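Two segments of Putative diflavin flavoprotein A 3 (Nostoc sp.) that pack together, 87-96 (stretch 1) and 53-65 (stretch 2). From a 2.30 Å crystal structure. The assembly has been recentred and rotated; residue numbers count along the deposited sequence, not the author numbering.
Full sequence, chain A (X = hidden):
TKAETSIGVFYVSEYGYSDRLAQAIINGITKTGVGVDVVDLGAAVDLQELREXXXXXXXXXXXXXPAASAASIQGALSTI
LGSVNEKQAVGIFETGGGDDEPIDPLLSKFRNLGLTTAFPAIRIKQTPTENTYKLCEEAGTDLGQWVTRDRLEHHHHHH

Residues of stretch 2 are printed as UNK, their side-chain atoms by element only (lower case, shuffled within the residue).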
# COMPACT_ATOMS: atom_id res chain seq x y z
N LYS A 87 -6.19 -8.89 10.61
CA LYS A 87 -7.25 -7.92 10.87
C LYS A 87 -7.18 -6.68 9.99
O LYS A 87 -8.05 -5.82 10.05
CB LYS A 87 -7.22 -7.49 12.34
CG LYS A 87 -7.49 -8.62 13.33
CD LYS A 87 -8.98 -8.88 13.51
CE LYS A 87 -9.66 -7.69 14.17
NZ LYS A 87 -11.14 -7.86 14.34
N GLN A 88 -6.13 -6.56 9.18
CA GLN A 88 -6.06 -5.38 8.35
C GLN A 88 -6.42 -5.64 6.89
O GLN A 88 -6.65 -6.78 6.48
CB GLN A 88 -4.68 -4.71 8.48
CG GLN A 88 -3.51 -5.63 8.34
CD GLN A 88 -2.25 -5.11 9.03
OE1 GLN A 88 -1.19 -5.72 8.94
NE2 GLN A 88 -2.38 -3.99 9.73
N ALA A 89 -6.52 -4.56 6.13
CA ALA A 89 -6.87 -4.61 4.72
C ALA A 89 -5.68 -4.07 3.92
O ALA A 89 -4.95 -3.20 4.39
CB ALA A 89 -8.10 -3.77 4.48
N VAL A 90 -5.49 -4.60 2.71
CA VAL A 90 -4.37 -4.19 1.89
C VAL A 90 -4.72 -4.07 0.40
O VAL A 90 -5.43 -4.92 -0.15
CB VAL A 90 -3.18 -5.17 2.08
CG1 VAL A 90 -3.51 -6.53 1.45
CG2 VAL A 90 -1.89 -4.59 1.51
N GLY A 91 -4.23 -3.01 -0.22
CA GLY A 91 -4.44 -2.77 -1.64
C GLY A 91 -3.09 -2.65 -2.33
O GLY A 91 -2.14 -2.16 -1.72
N ILE A 92 -2.99 -3.06 -3.59
CA ILE A 92 -1.72 -3.02 -4.31
C ILE A 92 -1.83 -2.42 -5.71
O ILE A 92 -2.78 -2.70 -6.44
CB ILE A 92 -1.12 -4.45 -4.41
CG1 ILE A 92 -0.87 -5.01 -3.00
CG2 ILE A 92 0.17 -4.43 -5.24
CD1 ILE A 92 -0.41 -6.46 -2.94
N PHE A 93 -0.85 -1.60 -6.09
CA PHE A 93 -0.86 -0.99 -7.41
C PHE A 93 0.42 -1.21 -8.19
O PHE A 93 1.50 -1.37 -7.60
CB PHE A 93 -1.15 0.52 -7.31
CG PHE A 93 -0.08 1.32 -6.62
CD1 PHE A 93 1.00 1.83 -7.33
CD2 PHE A 93 -0.17 1.59 -5.26
CE1 PHE A 93 1.97 2.60 -6.70
CE2 PHE A 93 0.80 2.36 -4.62
CZ PHE A 93 1.87 2.87 -5.34
N GLU A 94 0.28 -1.25 -9.51
CA GLU A 94 1.39 -1.41 -10.43
C GLU A 94 1.91 0.00 -10.64
O GLU A 94 1.19 0.97 -10.39
CB GLU A 94 0.94 -1.97 -11.79
CG GLU A 94 0.44 -3.39 -11.77
CD GLU A 94 0.38 -4.01 -13.17
OE1 GLU A 94 0.25 -3.26 -14.15
OE2 GLU A 94 0.46 -5.24 -13.28
N THR A 95 3.14 0.14 -11.12
CA THR A 95 3.72 1.46 -11.30
C THR A 95 3.76 1.98 -12.73
O THR A 95 3.82 3.19 -12.94
CB THR A 95 5.16 1.50 -10.77
OG1 THR A 95 5.99 0.71 -11.63
CG2 THR A 95 5.22 0.94 -9.35
N GLY A 96 3.72 1.08 -13.70
CA GLY A 96 3.79 1.51 -15.08
C GLY A 96 5.24 1.87 -15.41
O GLY A 96 5.49 2.57 -16.38
N UNK A 53 5.60 0.19 12.63
CA UNK A 53 4.73 1.01 11.80
C UNK A 53 3.61 0.16 11.23
O UNK A 53 2.44 0.51 11.35
c UNK A 53 3.51 3.02 9.93
c UNK A 53 4.74 2.24 9.48
c UNK A 53 5.52 1.67 10.67
c UNK A 53 5.69 3.13 8.71
N UNK A 54 3.99 -0.95 10.61
CA UNK A 54 3.00 -1.85 10.04
C UNK A 54 2.05 -2.29 11.14
O UNK A 54 0.84 -2.38 10.94
c UNK A 54 2.62 -4.11 9.02
c UNK A 54 3.68 -3.09 9.42
c UNK A 54 4.50 -2.68 8.20
N UNK A 55 2.62 -2.54 12.32
CA UNK A 55 1.84 -2.96 13.46
C UNK A 55 0.74 -2.00 13.89
O UNK A 55 -0.32 -2.44 14.35
N UNK A 56 0.97 -0.70 13.74
CA UNK A 56 -0.05 0.26 14.14
C UNK A 56 -0.89 0.79 12.98
O UNK A 56 -1.64 1.76 13.15
n UNK A 56 1.42 5.12 12.66
c UNK A 56 1.94 3.49 14.94
c UNK A 56 0.58 1.42 14.92
c UNK A 56 1.52 2.28 14.12
n UNK A 56 3.61 5.76 12.60
c UNK A 56 2.64 5.07 13.16
n UNK A 56 2.91 4.32 14.23
N UNK A 57 -0.78 0.17 11.81
CA UNK A 57 -1.59 0.57 10.65
C UNK A 57 -2.82 -0.33 10.54
O UNK A 57 -2.71 -1.55 10.67
s UNK A 57 0.44 1.86 9.13
c UNK A 57 -0.77 0.50 9.35
N UNK A 58 -3.98 0.28 10.32
CA UNK A 58 -5.23 -0.47 10.18
C UNK A 58 -5.37 -0.84 8.70
O UNK A 58 -5.97 -1.87 8.37
c UNK A 58 -6.44 0.39 10.63
c UNK A 58 -7.72 -0.43 10.65
o UNK A 58 -6.20 0.90 11.95
N UNK A 59 -4.81 -0.01 7.83
CA UNK A 59 -4.87 -0.25 6.40
C UNK A 59 -3.49 -0.23 5.74
O UNK A 59 -2.55 0.35 6.29
N UNK A 60 -3.36 -0.86 4.58
CA UNK A 60 -2.08 -0.90 3.88
C UNK A 60 -2.20 -0.73 2.36
O UNK A 60 -3.15 -1.19 1.73
c UNK A 60 -1.12 -2.52 5.66
c UNK A 60 -0.80 -3.99 5.84
c UNK A 60 0.00 -1.64 6.19
c UNK A 60 -1.37 -2.22 4.18
N UNK A 61 -1.22 -0.05 1.78
CA UNK A 61 -1.20 0.18 0.35
C UNK A 61 0.23 -0.08 -0.09
O UNK A 61 1.17 0.51 0.44
c UNK A 61 -1.65 1.81 -1.51
c UNK A 61 -1.63 1.61 0.00
c UNK A 61 -3.01 1.89 0.59
N UNK A 62 0.37 -0.99 -1.05
CA UNK A 62 1.69 -1.36 -1.55
C UNK A 62 1.86 -1.08 -3.04
O UNK A 62 0.97 -1.34 -3.84
c UNK A 62 1.67 -3.23 0.15
c UNK A 62 1.96 -2.86 -1.31
c UNK A 62 3.41 -3.19 -1.67
c UNK A 62 2.43 -2.40 1.16
N UNK A 63 3.03 -0.55 -3.38
CA UNK A 63 3.35 -0.26 -4.77
C UNK A 63 4.41 -1.27 -5.18
O UNK A 63 5.30 -1.57 -4.39
N UNK A 64 4.32 -1.79 -6.40
CA UNK A 64 5.30 -2.77 -6.86
C UNK A 64 6.69 -2.18 -7.04
O UNK A 64 6.85 -1.01 -7.41
c UNK A 64 4.73 -6.53 -7.01
se UNK A 64 3.32 -5.28 -6.55
c UNK A 64 4.83 -3.41 -8.17
c UNK A 64 3.47 -4.09 -8.08
N UNK A 65 7.71 -3.00 -6.78
CA UNK A 65 9.09 -2.57 -6.92
C UNK A 65 9.72 -3.12 -8.19
O UNK A 65 9.22 -4.08 -8.79
o UNK A 65 9.65 -2.18 -4.60
c UNK A 65 9.90 -3.02 -5.71
O HOH W 1 -6.85 -3.66 10.97

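Position 53 carries four carbons, forked at the second, and touches nothing on stretch 1: it is Leu-53, in the last turn of a helix, where leucine is a common helix former. Position 54 has one carbon bearing two more, the pattern of Val-54. One of its methyls, CG1, lies 4.1 Å from Gln-88 OE1, a modest contact at the helix end. Position 55 has no side-chain atoms, so it is Gly-55, exposed and free of stretch 1.

At position 56 three carbons and a nitrogen lead to a carbon carrying two further nitrogens, a guanidinium group; this is Arg-56, whose CA-to-CB bond points away from stretch 1 and whose charged end bonds elsewhere in the structure. Its backbone is the first to leave helical geometry. Position 57 shows one carbon and then a sulfur: Cys-57, a small side chain suited to a buried site. Its carbonyl O sits 2.6 Å from Gln-88 NE2, but the angle is too poor for a hydrogen bond.

Position 58 has one carbon carrying an oxygen and a carbon, hence Thr-58. Here the chain turns a corner, and CA-to-CB points away, leaving the backbone to face stretch 1. The O of a water lies 3.3 Å from Thr-58 O and 2.6 Å from Lys-87 O, donating to both and linking the two stretches just before the paired strands.

Position 59 lacks side-chain atoms and is Gly-59, paired with Ala-89; its CA approaches Ala-89 O at 3.6 Å. Position 60 has four carbons forked at the second: Leu-60. Its CB packs 3.6 Å from Val-90 CG2, and its branched hydrocarbon suits this buried face. Position 61 has one carbon carrying two others, Val-61, on the face shared with Phe-93; its CG1 meets the edge of that ring at CE2, 4.0 Å away. Position 62 also has four carbons, but forked at the first with one arm two carbons long: Ile-62. Its CB lies 3.9 Å from Ile-92 CG1, while its CG1 reaches Val-90 CG2 at 4.0 Å, so the residue touches both Ile-92 and Val-90.

Position 63 has no side-chain atoms, and Gly-63 is needed: its CA stands 3.6 Å from the centroid of the Phe-93 ring, over the face, and an ideal CB would come 2.6 Å from Phe-93 CZ, a clash. Position 64 is an unbranched run of two carbons, selenium and a carbon, selenomethionine at Met-64. Its SE lies 3.5 Å from Ile-92 CG2, the unbranched chain laying its selenium against the Ile-92 side chain. Position 65, one carbon and one oxygen, is Ser-65; its CA-to-CB bond points away from stretch 1, and the small side chain fits a buried place.

The contact is a parallel strand pairing. Leu-60 N donates to Ala-89 O (2.8 Å), Gly-91 N to Leu-60 O (2.9 Å), Ile-62 N to Gly-91 O (2.8 Å), Phe-93 N to Ile-62 O (2.9 Å) and Met-64 N to Phe-93 O (3.1 Å). Aliphatic side chains seal the Val-90 and Ile-92 face; on the other, glycine makes room for the phenylalanine ring.

Stretch 2 53-65: LVGRCTGLVIGMS
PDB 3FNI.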